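Local coordinates for thymocyte nuclear protein 1 (Leishmania major, PDB 2AR1), which is of unknown function but, as a member of the EVE family in the PUA clan, probably binds nucleic acid, perhaps recognising a modified base, at residues K64-H69 against P75-L80. Numbering follows the deposited sequence.
Sequences KVLFYH and PGVAGL
Ala78 sets its methyl squarely over one face of the His69 imidazole, CB lying 3.5 Å from the ring centroid in a CH-pi contact; a lone methyl can sit this close over a flat ring. At the edge of the same imidazole, in its plane, comes Phe67 CE1, and Trp44 meets the Phe67 ring with its plane nearly perpendicular. His69 NE2 accepts a hydrogen bond from Ile33 N, which probably holds the imidazole's rotation so that its face meets the methyl. With CG anti to the backbone N (chi1 -176°), the Tyr68 ring lies over the Gly76 backbone of strand 76-80, and Gly76 O sits 3.5 Å above one ring face, offset toward the rim. Gly76 suits this place because its phi of 158° would jam any CB against the preceding carbonyl.

The two segments form an antiparallel beta hairpin at the centre of the mixed sheet of the EVE domain. His69 and Gly76 make a hydrogen-bonded pair, His69 N donating to Gly76 O (2.8 Å) and Gly76 N to His69 O. A beta bulge follows, with Ala78 and Gly79 opposite Phe67: Ala78 N reaches Phe67 O at 2.7 Å, Phe67 N bonds Gly79 O at 2.9 Å, and Gly79 N is buried without a partner.

On the side of the sheet that carries Tyr68, Leu66 CD2 meets Leu80 CD2 at 3.6 Å, the two leucines side by side, and Val77 CG2 touches Tyr68 CD2. Apolar ends suit these neighbours: helix 156-169 covers Leu66, whereas Val77 and Leu80 pack on Trp123 of strand 113-128.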
ATOM      1  N   LYS A  64       9.039   4.035  -2.078  1.00 16.21           N
ATOM      2  CA  LYS A  64       8.790   2.735  -2.756  1.00 18.96           C
ATOM      3  C   LYS A  64       7.648   2.088  -2.036  1.00 18.52           C
ATOM      4  O   LYS A  64       7.529   2.207  -0.815  1.00 18.26           O
ATOM      5  CB  LYS A  64      10.072   1.894  -2.756  1.00 22.13           C
ATOM      6  CG  LYS A  64      11.232   2.405  -3.531  1.00 30.34           C
ATOM      7  CD  LYS A  64      10.828   2.661  -4.961  1.00 32.60           C
ATOM      8  CE  LYS A  64      11.879   2.389  -6.013  1.00 42.73           C
ATOM      9  NZ  LYS A  64      11.157   2.010  -7.277  1.00 44.01           N
ATOM     10  N   VAL A  65       6.837   1.298  -2.749  1.00 15.70           N
ATOM     11  CA  VAL A  65       5.642   0.697  -2.212  1.00 16.32           C
ATOM     12  C   VAL A  65       5.512  -0.773  -2.642  1.00 17.93           C
ATOM     13  O   VAL A  65       5.554  -1.058  -3.847  1.00 18.58           O
ATOM     14  CB  VAL A  65       4.414   1.465  -2.730  1.00 17.36           C
ATOM     15  CG1 VAL A  65       3.166   0.701  -2.438  1.00 17.97           C
ATOM     16  CG2 VAL A  65       4.311   2.780  -2.106  1.00 17.27           C
ATOM     17  N   LEU A  66       5.365  -1.666  -1.678  1.00 15.72           N
ATOM     18  CA  LEU A  66       4.904  -3.105  -1.866  1.00 15.00           C
ATOM     19  C   LEU A  66       3.420  -3.064  -2.002  1.00 16.66           C
ATOM     20  O   LEU A  66       2.711  -2.609  -1.112  1.00 18.09           O
ATOM     21  CB  LEU A  66       5.354  -3.990  -0.728  1.00 16.25           C
ATOM     22  CG  LEU A  66       6.845  -4.006  -0.469  1.00 17.49           C
ATOM     23  CD1 LEU A  66       7.231  -4.669   0.827  1.00 18.39           C
ATOM     24  CD2 LEU A  66       7.588  -4.579  -1.643  1.00 19.03           C
ATOM     25  N   PHE A  67       2.933  -3.603  -3.145  1.00 15.83           N
ATOM     26  CA  PHE A  67       1.512  -3.681  -3.395  1.00 17.34           C
ATOM     27  C   PHE A  67       1.057  -5.059  -2.833  1.00 17.54           C
ATOM     28  O   PHE A  67       1.397  -6.102  -3.388  1.00 18.51           O
ATOM     29  CB  PHE A  67       1.229  -3.585  -4.880  1.00 18.59           C
ATOM     30  CG  PHE A  67      -0.200  -3.268  -5.199  1.00 16.64           C
ATOM     31  CD1 PHE A  67      -1.179  -4.183  -5.073  1.00 16.63           C
ATOM     32  CD2 PHE A  67      -0.528  -1.996  -5.688  1.00 21.07           C
ATOM     33  CE1 PHE A  67      -2.529  -3.862  -5.360  1.00 18.61           C
ATOM     34  CE2 PHE A  67      -1.866  -1.662  -6.053  1.00 19.95           C
ATOM     35  CZ  PHE A  67      -2.867  -2.583  -5.857  1.00 20.81           C
ATOM     36  N   TYR A  68       0.257  -5.048  -1.803  1.00 18.73           N
ATOM     37  CA  TYR A  68      -0.110  -6.261  -1.092  1.00 16.95           C
ATOM     38  C   TYR A  68      -1.566  -6.538  -1.287  1.00 19.77           C
ATOM     39  O   TYR A  68      -2.391  -5.716  -0.938  1.00 19.05           O
ATOM     40  CB  TYR A  68       0.197  -6.129   0.417  1.00 17.28           C
ATOM     41  CG  TYR A  68      -0.065  -7.364   1.255  1.00 17.80           C
ATOM     42  CD1 TYR A  68      -1.319  -7.611   1.750  1.00 22.11           C
ATOM     43  CD2 TYR A  68       0.941  -8.282   1.512  1.00 19.40           C
ATOM     44  CE1 TYR A  68      -1.575  -8.714   2.557  1.00 19.84           C
ATOM     45  CE2 TYR A  68       0.690  -9.413   2.282  1.00 18.66           C
ATOM     46  CZ  TYR A  68      -0.580  -9.650   2.763  1.00 19.52           C
ATOM     47  OH  TYR A  68      -0.786 -10.783   3.512  1.00 20.05           O
ATOM     48  N   HIS A  69      -1.878  -7.741  -1.837  1.00 18.42           N
ATOM     49  CA  HIS A  69      -3.244  -8.218  -1.917  1.00 17.46           C
ATOM     50  C   HIS A  69      -3.708  -8.870  -0.620  1.00 21.21           C
ATOM     51  O   HIS A  69      -3.104  -9.856  -0.152  1.00 18.32           O
ATOM     52  CB  HIS A  69      -3.375  -9.263  -3.044  1.00 18.71           C
ATOM     53  CG  HIS A  69      -3.284  -8.680  -4.403  1.00 17.37           C
ATOM     54  ND1 HIS A  69      -3.283  -9.482  -5.536  1.00 19.67           N
ATOM     55  CD2 HIS A  69      -3.218  -7.405  -4.848  1.00 21.78           C
ATOM     56  CE1 HIS A  69      -3.242  -8.713  -6.603  1.00 22.89           C
ATOM     57  NE2 HIS A  69      -3.225  -7.454  -6.228  1.00 21.72           N
ATOM     58  N   PRO A  75      -3.190 -14.279  -0.490  1.00 21.33           N
ATOM     59  CA  PRO A  75      -2.694 -12.997  -0.027  1.00 19.73           C
ATOM     60  C   PRO A  75      -1.189 -12.968  -0.187  1.00 18.48           C
ATOM     61  O   PRO A  75      -0.529 -13.957  -0.002  1.00 19.17           O
ATOM     62  CB  PRO A  75      -3.074 -12.954   1.475  1.00 21.95           C
ATOM     63  CG  PRO A  75      -3.234 -14.311   1.842  1.00 24.38           C
ATOM     64  CD  PRO A  75      -3.722 -15.085   0.615  1.00 22.81           C
ATOM     65  N   GLY A  76      -0.655 -11.794  -0.437  1.00 18.83           N
ATOM     66  CA  GLY A  76       0.758 -11.593  -0.413  1.00 17.54           C
ATOM     67  C   GLY A  76       1.098 -10.367  -1.254  1.00 16.32           C
ATOM     68  O   GLY A  76       0.201  -9.598  -1.666  1.00 16.85           O
ATOM     69  N   VAL A  77       2.389 -10.168  -1.486  1.00 17.96           N
ATOM     70  CA  VAL A  77       2.892  -9.055  -2.338  1.00 16.24           C
ATOM     71  C   VAL A  77       2.754  -9.374  -3.848  1.00 14.96           C
ATOM     72  O   VAL A  77       3.337 -10.397  -4.341  1.00 16.67           O
ATOM     73  CB  VAL A  77       4.322  -8.650  -2.003  1.00 17.33           C
ATOM     74  CG1 VAL A  77       4.804  -7.478  -2.798  1.00 20.16           C
ATOM     75  CG2 VAL A  77       4.385  -8.234  -0.472  1.00 16.57           C
ATOM     76  N   ALA A  78       1.964  -8.545  -4.483  1.00 17.37           N
ATOM     77  CA  ALA A  78       1.631  -8.695  -5.946  1.00 15.24           C
ATOM     78  C   ALA A  78       2.486  -7.901  -6.944  1.00 17.76           C
ATOM     79  O   ALA A  78       2.529  -8.183  -8.146  1.00 16.93           O
ATOM     80  CB  ALA A  78       0.237  -8.240  -6.107  1.00 19.90           C
ATOM     81  N   GLY A  79       3.186  -6.945  -6.427  1.00 15.42           N
ATOM     82  CA  GLY A  79       3.962  -5.988  -7.278  1.00 14.60           C
ATOM     83  C   GLY A  79       4.451  -4.818  -6.514  1.00 16.74           C
ATOM     84  O   GLY A  79       4.476  -4.798  -5.299  1.00 15.67           O
ATOM     85  N   LEU A  80       4.797  -3.817  -7.251  1.00 16.88           N
ATOM     86  CA  LEU A  80       5.485  -2.661  -6.760  1.00 16.40           C
ATOM     87  C   LEU A  80       4.847  -1.396  -7.328  1.00 18.74           C
ATOM     88  O   LEU A  80       4.399  -1.346  -8.484  1.00 15.76           O
ATOM     89  CB  LEU A  80       6.973  -2.698  -7.196  1.00 17.30           C
ATOM     90  CG  LEU A  80       7.830  -3.873  -6.707  1.00 14.08           C
ATOM     91  CD1 LEU A  80       9.231  -3.644  -7.099  1.00 15.99           C
ATOM     92  CD2 LEU A  80       7.764  -3.920  -5.157  1.00 20.76           C
TER